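Local coordinates for protein glycoside hydrolase family 61 (Trichoderma reesei QM6a, PDB 5O2X) that is a copper-dependent lytic polysaccharide monooxygenase of family AA9 that probably cleaves cellulose chains oxidatively, at residues A36-N41 against Y174-N179; I7-V12 against G65-K70; V206-Y211 against L215-P220; P89-L94 against D197-T202. All coordinates share one frame; numbering follows the deposited sequence.

Contact 1 of 4, residues A36-N41 against Y174-N179; sequences AADLDN and YPQCFN. With NAG (2-acetamido-2-deoxy-beta-D-glucopyranose), chain B.
The Tyr-174 ring presents its CE2 edge to the backbone O of Asn-41, 3.5 Å away and close to the ring plane, so that a loop carbonyl meets the rim of a copper-site residue. His-86 and the 4-methyl-histidine at position 1 form the histidine brace of lytic polysaccharide monooxygenases, and Tyr-174 completes the copper site. It stands on strand 172-183 of the family's beta-sandwich, and its OH bonds to Gln-172. Asn-41 ends a type I turn that begins at Asp-38. From this turn its side chain reaches His-3 through OD1, tying the loop to strand 3-9.

Two residues farther along the strand, Gln-176 turns its amide toward Asp-38. A bend at chi2 (-82°) folds the glutamine chain back, and NE2 donates to the carbonyl O of Pro-175 at 2.9 Å, nearly straight and within the amide plane. The carboxylate and amide planes lie 69° apart, with Asp-38 OD2 3.7 Å from Gln-176 NE2, so one water mediates the approach. Gln-176 OE1 accepts from the backbone N of Ile-4. Replacing Gln-176 with an alanine would probably leave the water without its strand anchor and the Ile-4 amide without its acceptor. That water donates to Asp-38 OD1 at 2.8 Å and accepts from Gln-176 NE2 at 3.2 Å.

Contact 2 of 4, residues I7-V12 against G65-K70; sequences IVINGV and GHASVK. With MAN (alpha-D-mannopyranose), chain N; MAN (alpha-D-mannopyranose), chain R; MAN (alpha-D-mannopyranose), chain O.
The backbone N of Ile-9, the residue whose side chain meets Ala-67 and Val-69, donates to Val-12 O at 2.8 Å. The return bond, Val-12 N to Ile-9 O, completes a type I' turn with Asn-10 and Gly-11 at its corners, both at positive phi, which links strands 3-9 and 12-15 into a tight hairpin. The chi1 of Ile-9 (-53°) sets CG1 beside the backbone N, and chi2 is extended, carrying CD1 out toward the other segment. There CD1 rests against the methyl of Ala-67, Ile-9 CD1 to Ala-67 CB being 3.6 Å. The second branch, Ile-9 CG2, lies 3.7 Å from Val-69 CG1, and the two side chains cross at about a right angle. In one of two Val-69 conformers, CG1 also lies 3.7 Å from Ile-9 CD1, touching both branches of the isoleucine. The contact is wholly apolar and buried, with no hydrogen bond across it.

Mannoses attached to the protein coat the outer sides. Asn-10 O accepts from both O3 and O4 of the chain O mannose, while Gly-11 N donates to O3 of the chain N mannose. On the other segment, Ser-68 N donates to O2 of the chain R mannose at 2.8 Å, almost perfectly straight at 178°, and Ser-68 OG donates to its O5.

Ile-9 also packs on Ile-75 of strand 74-80 and Tyr-14 of strand 12-15, and Val-69 on Val-182 of strand 172-183, so the contact joins the two sheets of the beta-sandwich.

Contact 3 of 4, residues V206-Y211 against L215-P220; sequences VLINIY and LNYIIP
Ile-208 points its side chain across the gap at the edge of Tyr-217, the two crossing at about a right angle. Both segments belong to the long loop region between strands 193-194 and 241-243, outside the sheets of the AA9 beta-sandwich and packed on strand 110-121. They run roughly antiparallel, 161° apart, like the arms of a wide hairpin, but no hydrogen bond spans them; the contacts are made by side chains, partly against backbone. Ile-208 is fully extended, CG1 anti to the backbone N (chi1 -177°), which drives its terminal methyl forward: Ile-208 CD1 lies in the plane of the Tyr-217 ring, 3.4 Å from Tyr-217 CD1. The contact is close and edge-on, with no stacking. The phenol end of Tyr-217 is held by a bond from its OH to Gly-205 O, and its ring also meets Trp-128 edge-to-face, which probably limits its rotation.

Nearer the three linking residues, Leu-215 spreads its two methyls along the facing backbone. Leu-215 CD1 sits 3.7 Å from Asn-209 O, and Leu-215 CD2 at the same distance from Ile-210 O; Ile-210 CB is 4.1 Å from Leu-215 CD2. Leu-215 also packs on Leu-119 and Trp-128. At the opposite end Val-206 CG2 meets Pro-220 CG at 3.8 Å, the side chains crossing obliquely, in one of the two Pro-220 conformers.

Segment 206-211 is shaped locally as well. Ile-210 CG1 sits over one face of the Tyr-211 ring, offset toward the rim. An Asx turn brings Tyr-211 N to 2.9 Å from Asn-209 OD1, the donor standing well above the carbonyl plane.

Contact 4 of 4, residues P89-L94 against D197-T202; sequences PIVDYL and DLYHAT. With MAN (alpha-D-mannopyranose), chain F; MAN (alpha-D-mannopyranose), chain E.
This is a buried tyrosine-tyrosine contact between strand 90-96 of one sheet and the loop region that follows strand 193-194. The side chains of Tyr-93 and Tyr-199 approach from opposite directions, and Tyr-93 OH donates to Tyr-199 OH at 2.8 Å. Tyr-199 OH lies close to the plane of the Tyr-93 ring, at its edge, 3.5 Å from Tyr-93 CE1, so the rings meet through their phenol ends without stacking. Tyr-199 OH has a second partner, Glu-158 OE1 on strand 151-161, which makes a chain of two hydrogen bonds from Tyr-93 to the carboxylate. Val-91 adds a methyl, its CG2 3.7 Å from Tyr-199 OH.

In the beta-sandwich, strand 90-96 lies between strands 110-121 and 151-161, and the loop carrying Tyr-199 covers it. Leu-198 supports both rings. Its CD2 touches Tyr-93 CE2 at 3.8 Å, and its CB sits over the centre of one face of the Tyr-199 ring, 3.7 Å above the plane. The chi2 of Leu-198 (169°) puts CD1 anti to CA, leaving CD2 as the branch at Tyr-93. A phenylalanine at Tyr-93 would keep the ring packing but would probably leave Tyr-199 OH without this donor. Farther along the loop, Thr-202 OG1 is joined covalently to C1 of the chain F mannose, whose O3 lies over one face of the His-200 ring.

Overall arrangement
Contact 2 and contact 4 are buried, contact 1 and contact 3 only partly so. Contacts 1, 2 and 4 all reach the seven-stranded sheet. Contact 1 touches contact 2, where strands 172-183 and 67-70 run side by side and Asn-179 O probably accepts from Ala-67 N. Contact 3, nearer the surface, touches contact 4, with Pro-220 against Tyr-199 and Ile-219 against Val-91. Contacts 2 and 3 stand farthest apart, their centres about 33 Å from each other on opposite sides of the chain's centre. Chemistry differs too: water-bridged and polar beside the copper site, methyl packing in contacts 2 and 3, paired phenols in contact 4.

Contact 1 of 4, residues A36-N41 against Y174-N179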
# COMPACT_ATOMS: atom_id res chain seq x y z
N ALA A 36 11.36 -5.41 -5.58
CA ALA A 36 11.33 -4.15 -6.31
C ALA A 36 12.68 -3.46 -6.19
O ALA A 36 13.51 -3.79 -5.33
CB ALA A 36 10.20 -3.26 -5.83
N ALA A 37 12.87 -2.46 -7.05
CA ALA A 37 14.17 -1.83 -7.24
C ALA A 37 14.28 -0.46 -6.56
O ALA A 37 15.11 0.36 -6.98
CB ALA A 37 14.52 -1.78 -8.72
N ASP A 38 13.52 -0.26 -5.48
CA ASP A 38 13.62 0.95 -4.67
C ASP A 38 14.74 0.88 -3.64
O ASP A 38 14.51 1.06 -2.44
CB ASP A 38 12.27 1.30 -4.03
CG ASP A 38 11.69 0.22 -3.16
OD1 ASP A 38 11.85 -0.97 -3.43
OD2 ASP A 38 10.96 0.54 -2.13
N LEU A 39 15.98 0.61 -4.12
CA LEU A 39 17.15 0.48 -3.27
C LEU A 39 17.48 1.77 -2.50
O LEU A 39 18.12 1.73 -1.47
CB LEU A 39 18.37 0.05 -4.08
CG LEU A 39 18.46 -1.46 -4.39
CD1 LEU A 39 17.34 -1.98 -5.24
CD2 LEU A 39 19.82 -1.72 -5.06
N ASP A 40 17.01 2.88 -3.07
CA ASP A 40 17.20 4.20 -2.49
C ASP A 40 16.06 4.62 -1.58
O ASP A 40 16.03 5.78 -1.17
CB ASP A 40 17.38 5.24 -3.60
CG ASP A 40 16.15 5.43 -4.47
OD1 ASP A 40 15.20 4.63 -4.36
OD2 ASP A 40 16.18 6.34 -5.30
N ASN A 41 15.14 3.71 -1.26
CA ASN A 41 13.94 4.04 -0.46
C ASN A 41 13.04 5.06 -1.17
O ASN A 41 12.18 5.69 -0.52
CB ASN A 41 14.31 4.54 0.94
CG ASN A 41 14.57 3.43 1.91
OD1 ASN A 41 14.10 2.29 1.74
ND2 ASN A 41 15.28 3.76 2.97
N TYR A 174 4.70 5.83 -3.13
CA TYR A 174 5.49 4.76 -2.51
C TYR A 174 4.64 3.51 -2.37
O TYR A 174 4.24 3.10 -1.25
CB TYR A 174 6.00 5.22 -1.14
CG TYR A 174 6.91 6.45 -1.20
CD1 TYR A 174 6.40 7.72 -1.24
CD2 TYR A 174 8.30 6.31 -1.17
CE1 TYR A 174 7.23 8.83 -1.23
CE2 TYR A 174 9.15 7.40 -1.18
CZ TYR A 174 8.60 8.68 -1.17
OH TYR A 174 9.48 9.75 -1.18
N PRO A 175 4.33 2.83 -3.49
CA PRO A 175 3.53 1.58 -3.41
C PRO A 175 4.38 0.42 -2.93
O PRO A 175 5.58 0.30 -3.24
CB PRO A 175 3.09 1.37 -4.87
CG PRO A 175 4.21 2.02 -5.68
CD PRO A 175 4.59 3.23 -4.88
N GLN A 176 3.70 -0.49 -2.22
CA GLN A 176 4.31 -1.71 -1.67
C GLN A 176 3.26 -2.82 -1.80
O GLN A 176 2.17 -2.70 -1.25
CB GLN A 176 4.66 -1.49 -0.19
CG GLN A 176 5.67 -0.38 0.08
CD GLN A 176 7.08 -0.83 -0.12
OE1 GLN A 176 7.77 -1.23 0.83
NE2 GLN A 176 7.55 -0.79 -1.36
N CYS A 177 3.62 -3.87 -2.53
CA CYS A 177 2.69 -4.97 -2.78
C CYS A 177 3.05 -6.21 -1.98
O CYS A 177 4.24 -6.53 -1.76
CB CYS A 177 2.73 -5.37 -4.26
SG CYS A 177 1.96 -4.10 -5.30
N PHE A 178 2.01 -6.94 -1.58
CA PHE A 178 2.11 -8.15 -0.78
C PHE A 178 1.12 -9.20 -1.30
O PHE A 178 0.04 -8.84 -1.76
CB PHE A 178 1.73 -7.87 0.68
CG PHE A 178 2.59 -6.79 1.29
CD1 PHE A 178 3.83 -7.12 1.84
CD2 PHE A 178 2.24 -5.46 1.20
CE1 PHE A 178 4.69 -6.14 2.27
CE2 PHE A 178 3.12 -4.47 1.67
CZ PHE A 178 4.32 -4.83 2.19
N ASN A 179 1.50 -10.46 -1.21
CA ASN A 179 0.58 -11.55 -1.58
C ASN A 179 -0.16 -12.08 -0.36
O ASN A 179 0.49 -12.51 0.61
CB ASN A 179 1.34 -12.73 -2.20
CG ASN A 179 1.94 -12.44 -3.53
OD1 ASN A 179 1.63 -11.46 -4.21
ND2 ASN A 179 2.80 -13.39 -3.94
C1 NAG B . 14.87 -1.33 -13.85
C2 NAG B . 16.23 -0.86 -13.34
C3 NAG B . 16.93 -0.13 -14.49
C4 NAG B . 17.01 -0.97 -15.73
C5 NAG B . 15.64 -1.50 -16.10
C6 NAG B . 15.63 -2.50 -17.28
C7 NAG B . 16.67 0.06 -11.11
C8 NAG B . 16.41 1.19 -10.15
N2 NAG B . 16.03 0.09 -12.25
O3 NAG B . 18.27 0.22 -14.06
O4 NAG B . 17.57 -0.22 -16.82
O5 NAG B . 15.08 -2.17 -14.99
O6 NAG B . 16.64 -3.48 -17.13
O7 NAG B . 17.45 -0.83 -10.83
O HOH W 1 10.11 -2.58 -1.91

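Contact 2 of 4, residues I7-V12 against G65-K70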
# COMPACT_ATOMS: atom_id res chain seq x y z
N ILE A 7 5.12 -6.90 7.91
CA ILE A 7 3.67 -6.74 8.15
C ILE A 7 3.28 -7.68 9.28
O ILE A 7 3.92 -8.72 9.47
CB ILE A 7 2.83 -6.95 6.88
CG1 ILE A 7 2.85 -8.38 6.37
CG2 ILE A 7 3.27 -5.97 5.80
CD1 ILE A 7 1.94 -8.64 5.18
N VAL A 8 2.27 -7.28 10.04
CA VAL A 8 1.84 -8.07 11.21
C VAL A 8 0.35 -8.30 11.07
O VAL A 8 -0.43 -7.34 11.08
CB VAL A 8 2.20 -7.41 12.52
CG1 VAL A 8 1.84 -8.29 13.69
CG2 VAL A 8 3.68 -7.01 12.56
N ILE A 9 -0.04 -9.56 10.92
CA ILE A 9 -1.43 -9.93 10.56
C ILE A 9 -2.03 -10.60 11.78
O ILE A 9 -1.61 -11.73 12.15
CB ILE A 9 -1.46 -10.86 9.35
CG1 ILE A 9 -0.66 -10.25 8.17
CG2 ILE A 9 -2.92 -11.19 8.99
CD1 ILE A 9 -0.70 -11.05 6.90
N ASN A 10 -2.93 -9.92 12.47
CA ASN A 10 -3.43 -10.49 13.76
C ASN A 10 -2.36 -11.00 14.63
O ASN A 10 -2.46 -12.09 15.20
CB ASN A 10 -4.42 -11.61 13.60
CG ASN A 10 -5.65 -11.19 12.96
OD1 ASN A 10 -5.89 -10.02 12.66
ND2 ASN A 10 -6.50 -12.17 12.78
N GLY A 11 -1.31 -10.21 14.77
CA GLY A 11 -0.24 -10.58 15.65
C GLY A 11 0.89 -11.45 15.10
O GLY A 11 1.86 -11.75 15.81
N VAL A 12 0.75 -11.88 13.84
CA VAL A 12 1.72 -12.76 13.21
C VAL A 12 2.60 -11.93 12.28
O VAL A 12 2.11 -11.34 11.31
CB VAL A 12 1.01 -13.89 12.44
CG1 VAL A 12 2.02 -14.75 11.70
CG2 VAL A 12 0.13 -14.72 13.34
N GLY A 65 5.96 -16.15 -2.29
CA GLY A 65 5.06 -16.81 -1.35
C GLY A 65 3.99 -15.82 -0.90
O GLY A 65 3.92 -14.69 -1.37
N HIS A 66 3.15 -16.28 0.04
CA HIS A 66 2.00 -15.50 0.46
C HIS A 66 1.70 -15.69 1.94
O HIS A 66 2.16 -16.66 2.57
CB HIS A 66 0.76 -15.84 -0.37
CG HIS A 66 0.36 -17.27 -0.31
ND1 HIS A 66 0.79 -18.18 -1.24
CD2 HIS A 66 -0.33 -17.97 0.62
CE1 HIS A 66 0.34 -19.38 -0.91
NE2 HIS A 66 -0.34 -19.29 0.22
N ALA A 67 0.92 -14.76 2.47
CA ALA A 67 0.40 -14.86 3.82
C ALA A 67 -1.05 -15.28 3.79
O ALA A 67 -1.87 -14.65 3.13
CB ALA A 67 0.50 -13.52 4.55
N SER A 68 -1.40 -16.32 4.54
CA SER A 68 -2.80 -16.78 4.58
C SER A 68 -3.51 -16.01 5.69
O SER A 68 -3.07 -16.05 6.81
CB SER A 68 -2.81 -18.31 4.76
OG SER A 68 -2.33 -18.98 3.60
N VAL A 69 -4.64 -15.37 5.35
CA VAL A 69 -5.42 -14.55 6.25
C VAL A 69 -6.89 -14.88 6.13
O VAL A 69 -7.36 -15.50 5.15
CB VAL A 69 -5.24 -13.10 5.93
CG1 VAL A 69 -3.78 -12.78 5.81
CG2 VAL A 69 -5.95 -12.72 4.67
N LYS A 70 -7.61 -14.49 7.18
CA LYS A 70 -9.06 -14.62 7.20
C LYS A 70 -9.69 -13.27 6.92
O LYS A 70 -9.22 -12.23 7.42
CB LYS A 70 -9.53 -15.12 8.55
CG LYS A 70 -9.09 -16.59 8.84
CD LYS A 70 -9.50 -17.11 10.23
CE LYS A 70 -9.49 -18.62 10.36
NZ LYS A 70 -10.50 -19.03 11.36
C1 MAN N . -2.11 -5.74 17.00
C2 MAN N . -1.88 -6.91 16.06
C3 MAN N . -1.75 -6.41 14.60
C4 MAN N . -2.96 -5.59 14.25
C5 MAN N . -3.08 -4.44 15.25
C6 MAN N . -4.31 -3.60 15.03
O2 MAN N . -2.96 -7.83 16.13
O3 MAN N . -1.57 -7.52 13.74
O4 MAN N . -2.81 -5.09 12.92
O5 MAN N . -3.19 -4.93 16.57
O6 MAN N . -5.49 -4.43 14.97
C1 MAN R . 1.29 -19.22 4.42
C2 MAN R . 1.59 -18.67 5.79
C3 MAN R . 1.63 -19.77 6.82
C4 MAN R . 0.39 -20.66 6.72
C5 MAN R . 0.14 -21.13 5.30
C6 MAN R . -1.19 -21.86 5.17
O2 MAN R . 0.53 -17.73 6.09
O3 MAN R . 1.75 -19.21 8.12
O4 MAN R . 0.55 -21.80 7.55
O5 MAN R . 0.12 -20.02 4.39
O6 MAN R . -1.37 -22.35 3.86
C1 MAN O . 0.41 -14.20 19.62
C2 MAN O . -0.24 -14.90 18.45
C3 MAN O . -1.25 -13.94 17.82
C4 MAN O . -2.27 -13.45 18.85
C5 MAN O . -1.58 -12.88 20.09
C6 MAN O . -2.52 -12.55 21.23
O2 MAN O . -0.87 -16.12 18.89
O3 MAN O . -1.89 -14.56 16.71
O4 MAN O . -3.08 -12.41 18.28
O5 MAN O . -0.60 -13.83 20.55
O6 MAN O . -2.89 -13.78 21.83

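Contact 3 of 4, residues V206-Y211 against L215-P220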
# COMPACT_ATOMS: atom_id res chain seq x y z
N VAL A 206 -3.00 15.09 -6.86
CA VAL A 206 -1.62 14.83 -7.34
C VAL A 206 -0.88 16.14 -7.59
O VAL A 206 0.24 16.29 -7.14
CB VAL A 206 -1.64 13.94 -8.60
CG1 VAL A 206 -0.24 13.87 -9.23
CG2 VAL A 206 -2.17 12.56 -8.27
N LEU A 207 -1.52 17.04 -8.34
CA LEU A 207 -0.94 18.35 -8.65
C LEU A 207 -1.66 19.33 -7.72
O LEU A 207 -2.79 19.75 -8.00
CB LEU A 207 -1.13 18.66 -10.14
CG LEU A 207 -0.58 20.02 -10.57
CD1 LEU A 207 0.91 20.13 -10.33
CD2 LEU A 207 -0.88 20.24 -12.04
N ILE A 208 -1.02 19.64 -6.62
CA ILE A 208 -1.66 20.30 -5.51
C ILE A 208 -0.62 21.00 -4.66
O ILE A 208 0.40 20.39 -4.31
CB ILE A 208 -2.48 19.31 -4.67
CG1 ILE A 208 -3.19 20.07 -3.54
CG2 ILE A 208 -1.64 18.14 -4.16
CD1 ILE A 208 -4.11 19.25 -2.71
N ASN A 209 -0.94 22.23 -4.26
CA ASN A 209 -0.16 22.96 -3.28
C ASN A 209 -0.80 22.78 -1.93
O ASN A 209 -1.93 23.26 -1.71
CB ASN A 209 -0.14 24.44 -3.67
CG ASN A 209 0.68 25.25 -2.74
OD1 ASN A 209 1.46 24.70 -1.93
ND2 ASN A 209 0.58 26.57 -2.86
N ILE A 210 -0.12 22.08 -1.02
CA ILE A 210 -0.65 21.90 0.33
C ILE A 210 -0.26 23.08 1.26
O ILE A 210 -0.75 23.14 2.37
CB ILE A 210 -0.21 20.55 0.94
CG1 ILE A 210 1.27 20.52 1.27
CG2 ILE A 210 -0.67 19.40 0.05
CD1 ILE A 210 1.71 19.26 1.99
N TYR A 211 0.57 24.00 0.76
CA TYR A 211 1.10 25.13 1.56
C TYR A 211 0.22 26.36 1.38
O TYR A 211 0.65 27.44 0.99
CB TYR A 211 2.59 25.36 1.28
CG TYR A 211 3.36 24.09 1.61
CD1 TYR A 211 3.59 23.72 2.91
CD2 TYR A 211 3.82 23.25 0.61
CE1 TYR A 211 4.28 22.55 3.22
CE2 TYR A 211 4.51 22.08 0.90
CZ TYR A 211 4.71 21.70 2.19
OH TYR A 211 5.36 20.52 2.49
N LEU A 215 -7.72 24.56 2.94
CA LEU A 215 -7.30 23.54 2.02
C LEU A 215 -8.30 22.40 2.06
O LEU A 215 -8.71 21.95 3.12
CB LEU A 215 -5.93 23.01 2.43
CG LEU A 215 -5.29 21.93 1.55
CD1 LEU A 215 -5.04 22.39 0.16
CD2 LEU A 215 -4.02 21.42 2.20
N ASN A 216 -8.65 21.89 0.89
CA ASN A 216 -9.40 20.67 0.73
C ASN A 216 -8.58 19.66 -0.09
O ASN A 216 -7.63 20.04 -0.79
CB ASN A 216 -10.72 20.89 0.04
CG ASN A 216 -11.69 21.72 0.85
OD1 ASN A 216 -12.36 22.61 0.32
ND2 ASN A 216 -11.85 21.37 2.11
N TYR A 217 -8.94 18.37 0.02
CA TYR A 217 -8.14 17.32 -0.62
C TYR A 217 -8.97 16.19 -1.14
O TYR A 217 -9.67 15.57 -0.35
CB TYR A 217 -7.08 16.78 0.31
CG TYR A 217 -6.13 15.85 -0.40
CD1 TYR A 217 -5.22 16.36 -1.29
CD2 TYR A 217 -6.16 14.49 -0.21
CE1 TYR A 217 -4.35 15.54 -1.97
CE2 TYR A 217 -5.29 13.64 -0.88
CZ TYR A 217 -4.39 14.18 -1.78
OH TYR A 217 -3.56 13.33 -2.45
N ILE A 218 -8.83 15.87 -2.44
CA ILE A 218 -9.48 14.71 -3.08
C ILE A 218 -8.43 13.62 -3.23
O ILE A 218 -7.51 13.76 -4.04
CB ILE A 218 -10.08 15.10 -4.44
CG1 ILE A 218 -11.11 16.22 -4.28
CG2 ILE A 218 -10.67 13.86 -5.12
CD1 ILE A 218 -11.60 16.76 -5.60
N ILE A 219 -8.56 12.54 -2.49
CA ILE A 219 -7.60 11.47 -2.56
C ILE A 219 -7.65 10.89 -3.96
O ILE A 219 -8.74 10.59 -4.46
CB ILE A 219 -7.88 10.36 -1.53
CG1 ILE A 219 -7.91 10.91 -0.10
CG2 ILE A 219 -6.89 9.21 -1.67
CD1 ILE A 219 -8.40 9.92 0.90
N PRO A 220 -6.51 10.68 -4.64
CA PRO A 220 -6.49 10.10 -5.95
C PRO A 220 -6.99 8.66 -5.98
O PRO A 220 -6.99 7.96 -4.97
CB PRO A 220 -4.97 10.20 -6.34
CG PRO A 220 -4.43 11.30 -5.49
CD PRO A 220 -5.18 11.17 -4.20

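Contact 4 of 4, residues P89-L94 against D197-T202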
# COMPACT_ATOMS: atom_id res chain seq x y z
N PRO A 89 -1.38 11.48 1.87
CA PRO A 89 -2.40 10.46 2.12
C PRO A 89 -1.84 9.05 2.10
O PRO A 89 -0.73 8.79 1.62
CB PRO A 89 -3.35 10.66 0.91
CG PRO A 89 -2.42 11.07 -0.20
CD PRO A 89 -1.44 12.00 0.51
N ILE A 90 -2.67 8.13 2.60
CA ILE A 90 -2.36 6.71 2.62
C ILE A 90 -3.58 5.97 2.08
O ILE A 90 -4.72 6.27 2.47
CB ILE A 90 -2.02 6.23 4.05
CG1 ILE A 90 -0.73 6.92 4.51
CG2 ILE A 90 -1.86 4.71 4.09
CD1 ILE A 90 -0.36 6.67 5.96
N VAL A 91 -3.33 5.02 1.16
CA VAL A 91 -4.40 4.23 0.56
C VAL A 91 -3.98 2.78 0.50
O VAL A 91 -2.80 2.43 0.49
CB VAL A 91 -4.72 4.75 -0.88
CG1 VAL A 91 -5.39 6.12 -0.84
CG2 VAL A 91 -3.50 4.75 -1.78
N ASP A 92 -5.00 1.91 0.42
CA ASP A 92 -4.78 0.48 0.28
C ASP A 92 -5.76 -0.08 -0.73
O ASP A 92 -6.95 0.28 -0.73
CB ASP A 92 -4.98 -0.29 1.60
CG ASP A 92 -3.90 0.06 2.59
OD1 ASP A 92 -2.85 -0.60 2.60
OD2 ASP A 92 -4.09 1.04 3.39
N TYR A 93 -5.26 -1.01 -1.54
CA TYR A 93 -6.04 -1.68 -2.56
C TYR A 93 -5.81 -3.18 -2.46
O TYR A 93 -4.78 -3.66 -1.98
CB TYR A 93 -5.60 -1.29 -3.97
CG TYR A 93 -5.65 0.19 -4.29
CD1 TYR A 93 -4.60 1.03 -3.95
CD2 TYR A 93 -6.72 0.72 -4.98
CE1 TYR A 93 -4.61 2.37 -4.28
CE2 TYR A 93 -6.73 2.07 -5.33
CZ TYR A 93 -5.69 2.89 -4.98
OH TYR A 93 -5.74 4.21 -5.35
N LEU A 94 -6.80 -3.93 -2.99
CA LEU A 94 -6.64 -5.35 -3.27
C LEU A 94 -6.88 -5.58 -4.76
O LEU A 94 -7.70 -4.88 -5.37
CB LEU A 94 -7.61 -6.22 -2.48
CG LEU A 94 -7.41 -6.22 -0.98
CD1 LEU A 94 -8.55 -6.91 -0.29
CD2 LEU A 94 -6.13 -6.90 -0.57
N ASP A 197 -4.03 2.80 -14.70
CA ASP A 197 -5.17 3.70 -14.85
C ASP A 197 -5.56 4.36 -13.54
O ASP A 197 -6.46 5.20 -13.53
CB ASP A 197 -6.38 2.94 -15.40
CG ASP A 197 -6.21 2.53 -16.85
OD1 ASP A 197 -5.47 3.12 -17.64
OD2 ASP A 197 -6.90 1.53 -17.19
N LEU A 198 -4.87 4.08 -12.42
CA LEU A 198 -5.29 4.64 -11.15
C LEU A 198 -5.15 6.16 -11.12
O LEU A 198 -6.06 6.85 -10.66
CB LEU A 198 -4.45 4.06 -9.99
CG LEU A 198 -4.73 2.61 -9.67
CD1 LEU A 198 -3.66 2.09 -8.71
CD2 LEU A 198 -6.12 2.41 -9.07
N TYR A 199 -4.00 6.69 -11.54
CA TYR A 199 -3.61 8.07 -11.26
C TYR A 199 -3.15 8.78 -12.53
O TYR A 199 -2.56 8.17 -13.41
CB TYR A 199 -2.43 8.09 -10.29
CG TYR A 199 -2.67 7.34 -9.01
CD1 TYR A 199 -3.85 7.46 -8.28
CD2 TYR A 199 -1.71 6.50 -8.50
CE1 TYR A 199 -4.02 6.80 -7.09
CE2 TYR A 199 -1.87 5.84 -7.32
CZ TYR A 199 -3.03 6.00 -6.58
OH TYR A 199 -3.23 5.38 -5.38
N HIS A 200 -3.39 10.08 -12.55
CA HIS A 200 -2.89 10.94 -13.60
C HIS A 200 -2.18 12.15 -13.01
O HIS A 200 -2.55 12.62 -11.93
CB HIS A 200 -3.99 11.37 -14.59
CG HIS A 200 -4.41 10.22 -15.44
ND1 HIS A 200 -5.27 9.23 -15.03
CD2 HIS A 200 -3.97 9.86 -16.66
CE1 HIS A 200 -5.35 8.29 -15.98
NE2 HIS A 200 -4.60 8.68 -16.99
N ALA A 201 -1.22 12.67 -13.75
CA ALA A 201 -0.35 13.74 -13.28
C ALA A 201 -1.09 15.05 -13.01
O ALA A 201 -0.56 15.90 -12.29
CB ALA A 201 0.75 14.01 -14.30
N THR A 202 -2.28 15.23 -13.57
CA THR A 202 -3.08 16.43 -13.34
C THR A 202 -4.21 16.20 -12.33
O THR A 202 -5.03 17.12 -12.14
CB THR A 202 -3.70 16.88 -14.66
OG1 THR A 202 -4.49 15.78 -15.14
CG2 THR A 202 -2.63 17.30 -15.68
C1 MAN F . -5.91 16.02 -15.31
C2 MAN F . -6.70 14.70 -15.31
C3 MAN F . -6.36 13.85 -16.51
C4 MAN F . -6.59 14.68 -17.75
C5 MAN F . -5.75 15.95 -17.67
C6 MAN F . -5.96 16.78 -18.93
O2 MAN F . -8.12 14.92 -15.33
O3 MAN F . -7.14 12.65 -16.54
O4 MAN F . -6.22 13.85 -18.85
O5 MAN F . -6.13 16.71 -16.53
O6 MAN F . -5.15 17.96 -18.86
C1 MAN E . -2.08 1.42 -18.08
C2 MAN E . -3.20 0.68 -18.74
C3 MAN E . -2.71 -0.77 -19.03
C4 MAN E . -1.37 -0.82 -19.77
C5 MAN E . -0.36 0.08 -19.10
C6 MAN E . 0.91 0.28 -19.90
O2 MAN E . -3.51 1.30 -19.97
O3 MAN E . -3.70 -1.53 -19.74
O4 MAN E . -0.84 -2.15 -19.74
O5 MAN E . -0.90 1.41 -18.87
O6 MAN E . 1.97 0.77 -19.15